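PDB 5ZHW: D-alanyl-D-alanine carboxypeptidase from Enterococcus faecalis V583, which removes the C-terminal D-alanine from peptidoglycan precursor peptides as a metal-dependent carboxypeptidase linked to antibiotic resistance. Local coordinates for residues S138-G143 with P191-Y196; F173-P178 with V187-W192. All coordinates share one frame; numbering follows the deposited sequence.

Contact 1 of 2, residues S138-G143 with P191-Y196; sequences SEHQLG and PWHYRY. With CU (copper (II) ion), chain C; DAL (D-alanine), chain D; DAL (D-alanine), chain E.
Ser138 begins the segment that meets strand 193-196 around the metal; its OG donates to OXT of the D-alanine in chain D at 2.5 Å. The same OG accepts from the backbone N of His140, an ST turn; OG lies at the edge of the His140 ring, in its plane. With its chain extended beyond CG (chi2 -173°), Glu139 puts one carboxylate oxygen on each of two residues of strand 193-196. OE1 accepts from NE2 of His193 at 2.8 Å, with an N-H...O angle of 161°. The NE2 partner comes on the anti side, and ring and carboxylate are nearly coplanar. This bond probably fixes the rotation of the imidazole. NH1 of Arg195 forms a salt bridge with OE2 at 2.8 Å, approaching from above the carboxylate plane. NE of Arg176 is a second salt-bridge partner of OE2. The metal centre is that of an M15B peptidase, with copper in the zinc site. Copper is bound by NE2 of His140 at 2.1 Å and by ND1 of His193 at 2.0 Å, their rings turned 81° apart. Asp147 and the O of D-alanine in chain E are further ligands. ND1 of His140 is hydrogen-bonded to O of Gly96. CD1 of Leu142 lies 4.2 Å from NH1 of Arg195.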
ATOM      1  N   SER A 138      -8.293  -5.541  -0.532  1.00 29.04           N
ATOM      2  CA  SER A 138      -6.997  -4.915  -0.749  1.00 28.55           C
ATOM      3  C   SER A 138      -7.186  -3.465  -1.118  1.00 29.06           C
ATOM      4  O   SER A 138      -8.048  -3.126  -1.943  1.00 31.44           O
ATOM      5  CB  SER A 138      -6.222  -5.609  -1.871  1.00 28.97           C
ATOM      6  OG  SER A 138      -4.990  -4.940  -2.133  1.00 25.03           O
ATOM      7  N   GLU A 139      -6.347  -2.614  -0.546  1.00 27.53           N
ATOM      8  CA  GLU A 139      -6.230  -1.243  -1.015  1.00 27.40           C
ATOM      9  C   GLU A 139      -5.759  -1.178  -2.451  1.00 27.31           C
ATOM     10  O   GLU A 139      -5.988  -0.173  -3.094  1.00 27.21           O
ATOM     11  CB  GLU A 139      -5.219  -0.447  -0.188  1.00 28.22           C
ATOM     12  CG  GLU A 139      -5.676  -0.151   1.212  1.00 29.10           C
ATOM     13  CD  GLU A 139      -4.724   0.774   1.944  1.00 29.45           C
ATOM     14  OE1 GLU A 139      -3.499   0.748   1.651  1.00 29.28           O
ATOM     15  OE2 GLU A 139      -5.221   1.517   2.817  1.00 26.29           O
ATOM     16  N   HIS A 140      -5.063  -2.203  -2.952  1.00 25.60           N
ATOM     17  CA  HIS A 140      -4.649  -2.174  -4.351  1.00 26.35           C
ATOM     18  C   HIS A 140      -5.822  -2.137  -5.322  1.00 26.85           C
ATOM     19  O   HIS A 140      -5.718  -1.587  -6.401  1.00 27.93           O
ATOM     20  CB  HIS A 140      -3.735  -3.333  -4.673  1.00 25.71           C
ATOM     21  CG  HIS A 140      -2.377  -3.169  -4.099  1.00 25.75           C
ATOM     22  ND1 HIS A 140      -1.367  -2.523  -4.777  1.00 25.69           N
ATOM     23  CD2 HIS A 140      -1.872  -3.511  -2.895  1.00 23.68           C
ATOM     24  CE1 HIS A 140      -0.290  -2.493  -4.017  1.00 24.72           C
ATOM     25  NE2 HIS A 140      -0.571  -3.085  -2.874  1.00 25.58           N
ATOM     26  N   GLN A 141      -6.955  -2.680  -4.908  1.00 27.82           N
ATOM     27  CA  GLN A 141      -8.149  -2.686  -5.744  1.00 28.07           C
ATOM     28  C   GLN A 141      -8.850  -1.324  -5.787  1.00 27.99           C
ATOM     29  O   GLN A 141      -9.765  -1.143  -6.561  1.00 29.46           O
ATOM     30  CB  GLN A 141      -9.092  -3.776  -5.275  1.00 27.46           C
ATOM     31  CG  GLN A 141      -8.480  -5.159  -5.336  1.00 28.56           C
ATOM     32  CD  GLN A 141      -9.401  -6.228  -4.824  1.00 29.02           C
ATOM     33  OE1 GLN A 141      -9.252  -6.693  -3.693  1.00 28.25           O
ATOM     34  NE2 GLN A 141     -10.356  -6.641  -5.655  1.00 28.60           N
ATOM     35  N   LEU A 142      -8.423  -0.378  -4.969  1.00 27.34           N
ATOM     36  CA  LEU A 142      -8.881   1.012  -5.077  1.00 27.54           C
ATOM     37  C   LEU A 142      -8.120   1.848  -6.096  1.00 27.91           C
ATOM     38  O   LEU A 142      -8.627   2.877  -6.537  1.00 29.86           O
ATOM     39  CB  LEU A 142      -8.708   1.714  -3.745  1.00 27.69           C
ATOM     40  CG  LEU A 142      -9.488   1.224  -2.529  1.00 28.40           C
ATOM     41  CD1 LEU A 142      -8.796   1.755  -1.288  1.00 28.96           C
ATOM     42  CD2 LEU A 142     -10.925   1.702  -2.603  1.00 28.07           C
ATOM     43  N   GLY A 143      -6.886   1.464  -6.415  1.00 25.81           N
ATOM     44  CA  GLY A 143      -5.987   2.335  -7.154  1.00 24.83           C
ATOM     45  C   GLY A 143      -5.387   3.420  -6.266  1.00 23.84           C
ATOM     46  O   GLY A 143      -4.778   4.339  -6.780  1.00 22.94           O
ATOM     47  N   PRO A 191       7.202  -2.460   4.297  1.00 31.25           N
ATOM     48  CA  PRO A 191       7.806  -1.126   4.097  1.00 31.01           C
ATOM     49  C   PRO A 191       7.701  -0.598   2.676  1.00 27.96           C
ATOM     50  O   PRO A 191       8.019   0.550   2.451  1.00 28.10           O
ATOM     51  CB  PRO A 191       9.284  -1.310   4.521  1.00 32.00           C
ATOM     52  CG  PRO A 191       9.528  -2.787   4.459  1.00 32.51           C
ATOM     53  CD  PRO A 191       8.208  -3.471   4.691  1.00 31.85           C
ATOM     54  N   TRP A 192       7.263  -1.444   1.741  1.00 28.13           N
ATOM     55  CA  TRP A 192       6.950  -1.055   0.356  1.00 28.08           C
ATOM     56  C   TRP A 192       5.522  -0.497   0.104  1.00 26.64           C
ATOM     57  O   TRP A 192       5.305   0.164  -0.897  1.00 26.75           O
ATOM     58  CB  TRP A 192       7.187  -2.246  -0.591  1.00 28.72           C
ATOM     59  CG  TRP A 192       6.466  -3.459  -0.151  1.00 29.46           C
ATOM     60  CD1 TRP A 192       5.168  -3.742  -0.354  1.00 28.18           C
ATOM     61  CD2 TRP A 192       6.997  -4.533   0.638  1.00 30.16           C
ATOM     62  NE1 TRP A 192       4.844  -4.924   0.242  1.00 29.53           N
ATOM     63  CE2 TRP A 192       5.954  -5.434   0.860  1.00 30.63           C
ATOM     64  CE3 TRP A 192       8.256  -4.818   1.168  1.00 32.32           C
ATOM     65  CZ2 TRP A 192       6.128  -6.624   1.591  1.00 31.45           C
ATOM     66  CZ3 TRP A 192       8.430  -5.998   1.897  1.00 32.34           C
ATOM     67  CH2 TRP A 192       7.371  -6.881   2.098  1.00 31.65           C
ATOM     68  N   HIS A 193       4.562  -0.754   0.983  1.00 26.55           N
ATOM     69  CA  HIS A 193       3.148  -0.438   0.686  1.00 26.00           C
ATOM     70  C   HIS A 193       2.749   0.947   1.209  1.00 25.10           C
ATOM     71  O   HIS A 193       2.649   1.166   2.422  1.00 25.27           O
ATOM     72  CB  HIS A 193       2.230  -1.510   1.248  1.00 24.93           C
ATOM     73  CG  HIS A 193       0.779  -1.328   0.902  1.00 25.42           C
ATOM     74  ND1 HIS A 193       0.102  -2.178   0.053  1.00 24.44           N
ATOM     75  CD2 HIS A 193      -0.137  -0.426   1.341  1.00 25.29           C
ATOM     76  CE1 HIS A 193      -1.163  -1.792  -0.024  1.00 25.88           C
ATOM     77  NE2 HIS A 193      -1.332  -0.732   0.749  1.00 23.92           N
ATOM     78  N   TYR A 194       2.499   1.846   0.265  1.00 23.99           N
ATOM     79  CA  TYR A 194       2.134   3.230   0.530  1.00 24.70           C
ATOM     80  C   TYR A 194       0.718   3.539   0.016  1.00 24.61           C
ATOM     81  O   TYR A 194       0.355   3.129  -1.089  1.00 23.20           O
ATOM     82  CB  TYR A 194       3.210   4.178  -0.040  1.00 23.69           C
ATOM     83  CG  TYR A 194       4.332   4.231   0.944  1.00 25.21           C
ATOM     84  CD1 TYR A 194       5.283   3.197   1.028  1.00 26.84           C
ATOM     85  CD2 TYR A 194       4.374   5.231   1.893  1.00 25.65           C
ATOM     86  CE1 TYR A 194       6.270   3.213   2.009  1.00 26.37           C
ATOM     87  CE2 TYR A 194       5.345   5.249   2.871  1.00 27.75           C
ATOM     88  CZ  TYR A 194       6.295   4.248   2.932  1.00 27.20           C
ATOM     89  OH  TYR A 194       7.234   4.344   3.935  1.00 27.15           O
ATOM     90  N   ARG A 195      -0.057   4.243   0.849  1.00 23.35           N
ATOM     91  CA  ARG A 195      -1.463   4.530   0.607  1.00 23.76           C
ATOM     92  C   ARG A 195      -1.654   6.027   0.517  1.00 24.11           C
ATOM     93  O   ARG A 195      -1.177   6.746   1.403  1.00 24.89           O
ATOM     94  CB  ARG A 195      -2.286   3.950   1.750  1.00 24.94           C
ATOM     95  CG  ARG A 195      -3.696   4.499   1.933  1.00 25.59           C
ATOM     96  CD  ARG A 195      -4.585   4.271   0.736  1.00 26.08           C
ATOM     97  NE  ARG A 195      -5.774   5.088   0.881  1.00 26.36           N
ATOM     98  CZ  ARG A 195      -6.891   4.752   1.531  1.00 25.49           C
ATOM     99  NH1 ARG A 195      -7.029   3.573   2.101  1.00 24.15           N
ATOM    100  NH2 ARG A 195      -7.896   5.633   1.596  1.00 27.19           N
ATOM    101  N   TYR A 196      -2.330   6.495  -0.541  1.00 22.88           N
ATOM    102  CA  TYR A 196      -2.699   7.910  -0.650  1.00 25.00           C
ATOM    103  C   TYR A 196      -3.919   8.224   0.248  1.00 25.30           C
ATOM    104  O   TYR A 196      -4.983   7.610   0.105  1.00 23.38           O
ATOM    105  CB  TYR A 196      -3.026   8.332  -2.083  1.00 24.35           C
ATOM    106  CG  TYR A 196      -3.298   9.828  -2.176  1.00 25.94           C
ATOM    107  CD1 TYR A 196      -2.244  10.748  -2.211  1.00 26.57           C
ATOM    108  CD2 TYR A 196      -4.599  10.323  -2.208  1.00 26.82           C
ATOM    109  CE1 TYR A 196      -2.478  12.105  -2.275  1.00 27.26           C
ATOM    110  CE2 TYR A 196      -4.848  11.679  -2.268  1.00 27.85           C
ATOM    111  CZ  TYR A 196      -3.782  12.566  -2.304  1.00 28.05           C
ATOM    112  OH  TYR A 196      -4.019  13.903  -2.374  1.00 28.85           O
TER
HETATM  113 CU    CU C 301       0.812  -3.377  -1.367  1.00 27.27          CU
HETATM  114  N   DAL D 302      -0.231  -6.636   0.090  1.00 57.18           N
HETATM  115  CA  DAL D 302      -1.291  -5.774   0.709  1.00 48.79           C
HETATM  116  CB  DAL D 302      -1.544  -6.142   2.196  1.00 46.71           C
HETATM  117  C   DAL D 302      -2.601  -5.993  -0.050  1.00 39.13           C
HETATM  118  O   DAL D 302      -2.869  -7.116  -0.387  1.00 28.57           O
HETATM  119  OXT DAL D 302      -3.351  -5.036  -0.198  1.00 44.63           O
HETATM  120  N   DAL E 303       1.154  -8.139  -1.986  1.00 57.65           N
HETATM  121  CA  DAL E 303       1.877  -7.281  -1.019  1.00 58.32           C
HETATM  122  CB  DAL E 303       2.564  -8.085   0.101  1.00 58.37           C
HETATM  123  C   DAL E 303       0.954  -6.190  -0.430  1.00 53.37           C
HETATM  124  O   DAL E 303       1.339  -5.025  -0.456  1.00 42.16           O

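Contact 2 of 2, residues F173-P178 with V187-W192; sequences FIRRYP and VSNEPW. With DAL (D-alanine), chain D; DAL (D-alanine), chain E.
Arg175 is straight from CG to NE, with CG anti to the backbone N (chi1 -172°), and this carries its guanidinium to Asn189. In Tyr177, CG is anti to the carbonyl carbon (chi1 -53°), which lays the ring against Val187. The two segments flank helix 182-185, joining edge strand 173-175 to the loop that leads into central strand 193-196 of the four-stranded antiparallel sheet. That loop holds Glu190, the probable proton donor/acceptor of this M15B peptidase.

Arg175 NH2 donates to OD1 of Asn189 at 3.0 Å. The bond is bent, and the donor sits slightly out of the carbonyl plane. Asp165 holds the other side of this guanidinium in a salt bridge with NH1. CB of Pro191 packs 3.8 Å from NH2 of Arg175. Water 1 lies at the guanidinium edge, accepts from NE of Arg175 and lies 2.7 Å from both OD1 of Asn189 and O of Tyr177. Water 2 accepts a hydrogen bond from ND2 of Asn189 and a weak one from NH2 of Arg175. The polar ends are thus joined both directly and through solvent.

The Tyr177 ring is packed on both faces. On one, CG1 of Val187 makes a CH-pi contact, 3.7 Å from the ring centroid. On the other lies CG of Arg176, over the ring centre. The side chains of Tyr177 and Glu190 run side by side in the same direction, ring and carboxylate planes 83° apart. CD2 of Tyr177 is 3.5 Å from OE1 of Glu190. This packing probably helps place the carboxylate beside the bound D-alanines. The backbones are linked by a weak bond from N of Glu190 to O of Tyr177. Water 4 donates to O of Pro178 and, at 2.8 Å, to O of Val187.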
ATOM      1  N   PHE A 173       0.984  10.484   1.083  1.00 25.04           N
ATOM      2  CA  PHE A 173       1.088   9.043   1.212  1.00 24.51           C
ATOM      3  C   PHE A 173       1.560   8.658   2.612  1.00 24.87           C
ATOM      4  O   PHE A 173       2.412   9.327   3.219  1.00 25.13           O
ATOM      5  CB  PHE A 173       2.063   8.500   0.180  1.00 24.97           C
ATOM      6  CG  PHE A 173       1.561   8.561  -1.223  1.00 23.47           C
ATOM      7  CD1 PHE A 173       1.759   9.689  -1.990  1.00 24.47           C
ATOM      8  CD2 PHE A 173       0.896   7.484  -1.781  1.00 24.30           C
ATOM      9  CE1 PHE A 173       1.304   9.749  -3.301  1.00 23.78           C
ATOM     10  CE2 PHE A 173       0.431   7.534  -3.088  1.00 23.67           C
ATOM     11  CZ  PHE A 173       0.641   8.658  -3.847  1.00 23.37           C
ATOM     12  N   ILE A 174       1.019   7.564   3.113  1.00 24.22           N
ATOM     13  CA  ILE A 174       1.425   7.047   4.391  1.00 26.36           C
ATOM     14  C   ILE A 174       1.952   5.651   4.239  1.00 26.81           C
ATOM     15  O   ILE A 174       1.533   4.901   3.347  1.00 25.82           O
ATOM     16  CB  ILE A 174       0.280   7.037   5.417  1.00 27.08           C
ATOM     17  CG1 ILE A 174      -0.930   6.223   4.914  1.00 26.74           C
ATOM     18  CG2 ILE A 174      -0.112   8.472   5.715  1.00 28.57           C
ATOM     19  CD1 ILE A 174      -2.045   6.066   5.927  1.00 26.47           C
ATOM     20  N   ARG A 175       2.882   5.322   5.130  1.00 27.21           N
ATOM     21  CA  ARG A 175       3.336   3.965   5.320  1.00 27.46           C
ATOM     22  C   ARG A 175       2.184   3.210   5.973  1.00 26.17           C
ATOM     23  O   ARG A 175       1.945   3.323   7.165  1.00 25.60           O
ATOM     24  CB  ARG A 175       4.595   3.967   6.190  1.00 28.75           C
ATOM     25  CG  ARG A 175       5.252   2.613   6.275  1.00 31.59           C
ATOM     26  CD  ARG A 175       6.477   2.669   7.162  1.00 32.97           C
ATOM     27  NE  ARG A 175       7.068   1.351   7.359  1.00 33.90           N
ATOM     28  CZ  ARG A 175       8.229   1.137   7.990  1.00 39.89           C
ATOM     29  NH1 ARG A 175       8.923   2.158   8.502  1.00 40.41           N
ATOM     30  NH2 ARG A 175       8.707  -0.109   8.117  1.00 40.56           N
ATOM     31  N   ARG A 176       1.437   2.476   5.163  1.00 25.51           N
ATOM     32  CA  ARG A 176       0.161   1.959   5.587  1.00 24.92           C
ATOM     33  C   ARG A 176       0.211   0.933   6.707  1.00 25.77           C
ATOM     34  O   ARG A 176      -0.690   0.920   7.566  1.00 24.77           O
ATOM     35  CB  ARG A 176      -0.563   1.340   4.394  1.00 26.02           C
ATOM     36  CG  ARG A 176      -1.981   0.858   4.673  1.00 26.19           C
ATOM     37  CD  ARG A 176      -2.906   1.992   5.089  1.00 26.75           C
ATOM     38  NE  ARG A 176      -4.259   1.517   5.342  1.00 26.97           N
ATOM     39  CZ  ARG A 176      -4.695   0.958   6.475  1.00 28.55           C
ATOM     40  NH1 ARG A 176      -3.894   0.768   7.511  1.00 29.92           N
ATOM     41  NH2 ARG A 176      -5.972   0.596   6.575  1.00 29.07           N
ATOM     42  N   TYR A 177       1.221   0.058   6.670  1.00 25.20           N
ATOM     43  CA  TYR A 177       1.302  -1.090   7.560  1.00 26.49           C
ATOM     44  C   TYR A 177       2.645  -1.055   8.320  1.00 27.09           C
ATOM     45  O   TYR A 177       3.584  -1.797   8.013  1.00 26.83           O
ATOM     46  CB  TYR A 177       1.122  -2.403   6.779  1.00 28.32           C
ATOM     47  CG  TYR A 177      -0.129  -2.469   5.929  1.00 28.36           C
ATOM     48  CD1 TYR A 177      -1.391  -2.405   6.510  1.00 28.97           C
ATOM     49  CD2 TYR A 177      -0.047  -2.594   4.536  1.00 29.69           C
ATOM     50  CE1 TYR A 177      -2.548  -2.463   5.732  1.00 29.08           C
ATOM     51  CE2 TYR A 177      -1.185  -2.665   3.749  1.00 29.88           C
ATOM     52  CZ  TYR A 177      -2.445  -2.596   4.352  1.00 30.66           C
ATOM     53  OH  TYR A 177      -3.595  -2.644   3.573  1.00 28.55           O
ATOM     54  N   PRO A 178       2.749  -0.160   9.309  1.00 28.60           N
ATOM     55  CA  PRO A 178       4.005  -0.079  10.029  1.00 30.33           C
ATOM     56  C   PRO A 178       4.169  -1.188  11.072  1.00 31.83           C
ATOM     57  O   PRO A 178       3.170  -1.723  11.589  1.00 31.02           O
ATOM     58  CB  PRO A 178       3.954   1.310  10.661  1.00 31.23           C
ATOM     59  CG  PRO A 178       2.503   1.574  10.865  1.00 31.04           C
ATOM     60  CD  PRO A 178       1.780   0.852   9.765  1.00 29.27           C
ATOM     61  N   VAL A 187      -1.882  -6.496   9.599  1.00 30.80           N
ATOM     62  CA  VAL A 187      -0.996  -6.741   8.470  1.00 31.44           C
ATOM     63  C   VAL A 187       0.439  -6.574   8.950  1.00 33.84           C
ATOM     64  O   VAL A 187       0.741  -5.682   9.762  1.00 33.93           O
ATOM     65  CB  VAL A 187      -1.312  -5.788   7.276  1.00 30.84           C
ATOM     66  CG1 VAL A 187      -0.331  -5.983   6.124  1.00 30.10           C
ATOM     67  CG2 VAL A 187      -2.761  -5.951   6.792  1.00 28.68           C
ATOM     68  N   SER A 188       1.314  -7.431   8.433  1.00 34.68           N
ATOM     69  CA  SER A 188       2.729  -7.434   8.780  1.00 36.96           C
ATOM     70  C   SER A 188       3.464  -6.203   8.226  1.00 36.09           C
ATOM     71  O   SER A 188       2.898  -5.390   7.494  1.00 35.00           O
ATOM     72  CB  SER A 188       3.404  -8.724   8.269  1.00 38.06           C
ATOM     73  OG  SER A 188       2.675  -9.878   8.676  1.00 40.69           O
ATOM     74  N   ASN A 189       4.727  -6.079   8.615  1.00 36.26           N
ATOM     75  CA  ASN A 189       5.574  -4.982   8.211  1.00 36.70           C
ATOM     76  C   ASN A 189       5.768  -5.092   6.705  1.00 34.67           C
ATOM     77  O   ASN A 189       6.357  -6.051   6.223  1.00 36.99           O
ATOM     78  CB  ASN A 189       6.918  -5.038   8.961  1.00 35.58           C
ATOM     79  CG  ASN A 189       7.859  -3.896   8.591  1.00 38.12           C
ATOM     80  OD1 ASN A 189       7.445  -2.835   8.118  1.00 35.93           O
ATOM     81  ND2 ASN A 189       9.148  -4.111   8.826  1.00 40.32           N
ATOM     82  N   GLU A 190       5.199  -4.135   5.976  1.00 33.48           N
ATOM     83  CA  GLU A 190       5.321  -4.039   4.528  1.00 32.86           C
ATOM     84  C   GLU A 190       5.857  -2.642   4.187  1.00 32.79           C
ATOM     85  O   GLU A 190       5.065  -1.721   3.877  1.00 30.75           O
ATOM     86  CB  GLU A 190       3.964  -4.287   3.892  1.00 33.94           C
ATOM     87  CG  GLU A 190       3.498  -5.714   4.113  1.00 37.18           C
ATOM     88  CD  GLU A 190       2.192  -6.041   3.408  1.00 38.58           C
ATOM     89  OE1 GLU A 190       1.563  -5.139   2.799  1.00 39.80           O
ATOM     90  OE2 GLU A 190       1.813  -7.220   3.471  1.00 37.74           O
ATOM     91  N   PRO A 191       7.202  -2.460   4.297  1.00 31.25           N
ATOM     92  CA  PRO A 191       7.806  -1.126   4.097  1.00 31.01           C
ATOM     93  C   PRO A 191       7.701  -0.598   2.676  1.00 27.96           C
ATOM     94  O   PRO A 191       8.019   0.550   2.451  1.00 28.10           O
ATOM     95  CB  PRO A 191       9.284  -1.310   4.521  1.00 32.00           C
ATOM     96  CG  PRO A 191       9.528  -2.787   4.459  1.00 32.51           C
ATOM     97  CD  PRO A 191       8.208  -3.471   4.691  1.00 31.85           C
ATOM     98  N   TRP A 192       7.263  -1.444   1.741  1.00 28.13           N
ATOM     99  CA  TRP A 192       6.950  -1.055   0.356  1.00 28.08           C
ATOM    100  C   TRP A 192       5.522  -0.497   0.104  1.00 26.64           C
ATOM    101  O   TRP A 192       5.305   0.164  -0.897  1.00 26.75           O
ATOM    102  CB  TRP A 192       7.187  -2.246  -0.591  1.00 28.72           C
ATOM    103  CG  TRP A 192       6.466  -3.459  -0.151  1.00 29.46           C
ATOM    104  CD1 TRP A 192       5.168  -3.742  -0.354  1.00 28.18           C
ATOM    105  CD2 TRP A 192       6.997  -4.533   0.638  1.00 30.16           C
ATOM    106  NE1 TRP A 192       4.844  -4.924   0.242  1.00 29.53           N
ATOM    107  CE2 TRP A 192       5.954  -5.434   0.860  1.00 30.63           C
ATOM    108  CE3 TRP A 192       8.256  -4.818   1.168  1.00 32.32           C
ATOM    109  CZ2 TRP A 192       6.128  -6.624   1.591  1.00 31.45           C
ATOM    110  CZ3 TRP A 192       8.430  -5.998   1.897  1.00 32.34           C
ATOM    111  CH2 TRP A 192       7.371  -6.881   2.098  1.00 31.65           C
TER
HETATM  112  N   DAL D 302      -0.231  -6.636   0.090  1.00 57.18           N
HETATM  113  CA  DAL D 302      -1.291  -5.774   0.709  1.00 48.79           C
HETATM  114  CB  DAL D 302      -1.544  -6.142   2.196  1.00 46.71           C
HETATM  115  C   DAL D 302      -2.601  -5.993  -0.050  1.00 39.13           C
HETATM  116  O   DAL D 302      -2.869  -7.116  -0.387  1.00 28.57           O
HETATM  117  OXT DAL D 302      -3.351  -5.036  -0.198  1.00 44.63           O
HETATM  118  N   DAL E 303       1.154  -8.139  -1.986  1.00 57.65           N
HETATM  119  CA  DAL E 303       1.877  -7.281  -1.019  1.00 58.32           C
HETATM  120  CB  DAL E 303       2.564  -8.085   0.101  1.00 58.37           C
HETATM  121  C   DAL E 303       0.954  -6.190  -0.430  1.00 53.37           C
HETATM  122  O   DAL E 303       1.339  -5.025  -0.456  1.00 42.16           O
HETATM  123  O   HOH W   1       5.894  -1.012   6.768  1.00 29.06           O
HETATM  124  O   HOH W   2      11.094  -2.209   8.608  1.00 47.60           O
HETATM  125  O   HOH W   3       3.295  -0.036   4.778  1.00 23.94           O
HETATM  126  O   HOH W   4       0.871  -2.946  10.138  1.00 30.98           O

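Overall arrangement
Contact 1 is buried near the centre of the chain; contact 2 is partly buried and farther out. Strands 193-196 and 173-175 are antiparallel neighbours in the sheet, and both contacts include Pro191 and Trp192. Their chemistry differs with depth. Contact 1 relies on metal ligands and a carboxylate shared between a histidine and arginines. Contact 2 relies on aromatic packing and water-bridged polar contacts. A salt bridge between Glu139 and Arg176 joins them, and the ring of His193 in contact 1 meets that of Tyr177 in contact 2. Both reach the two D-alanines: contact 1 through Ser138 and the copper, contact 2 through close approach of Glu190 and Tyr177.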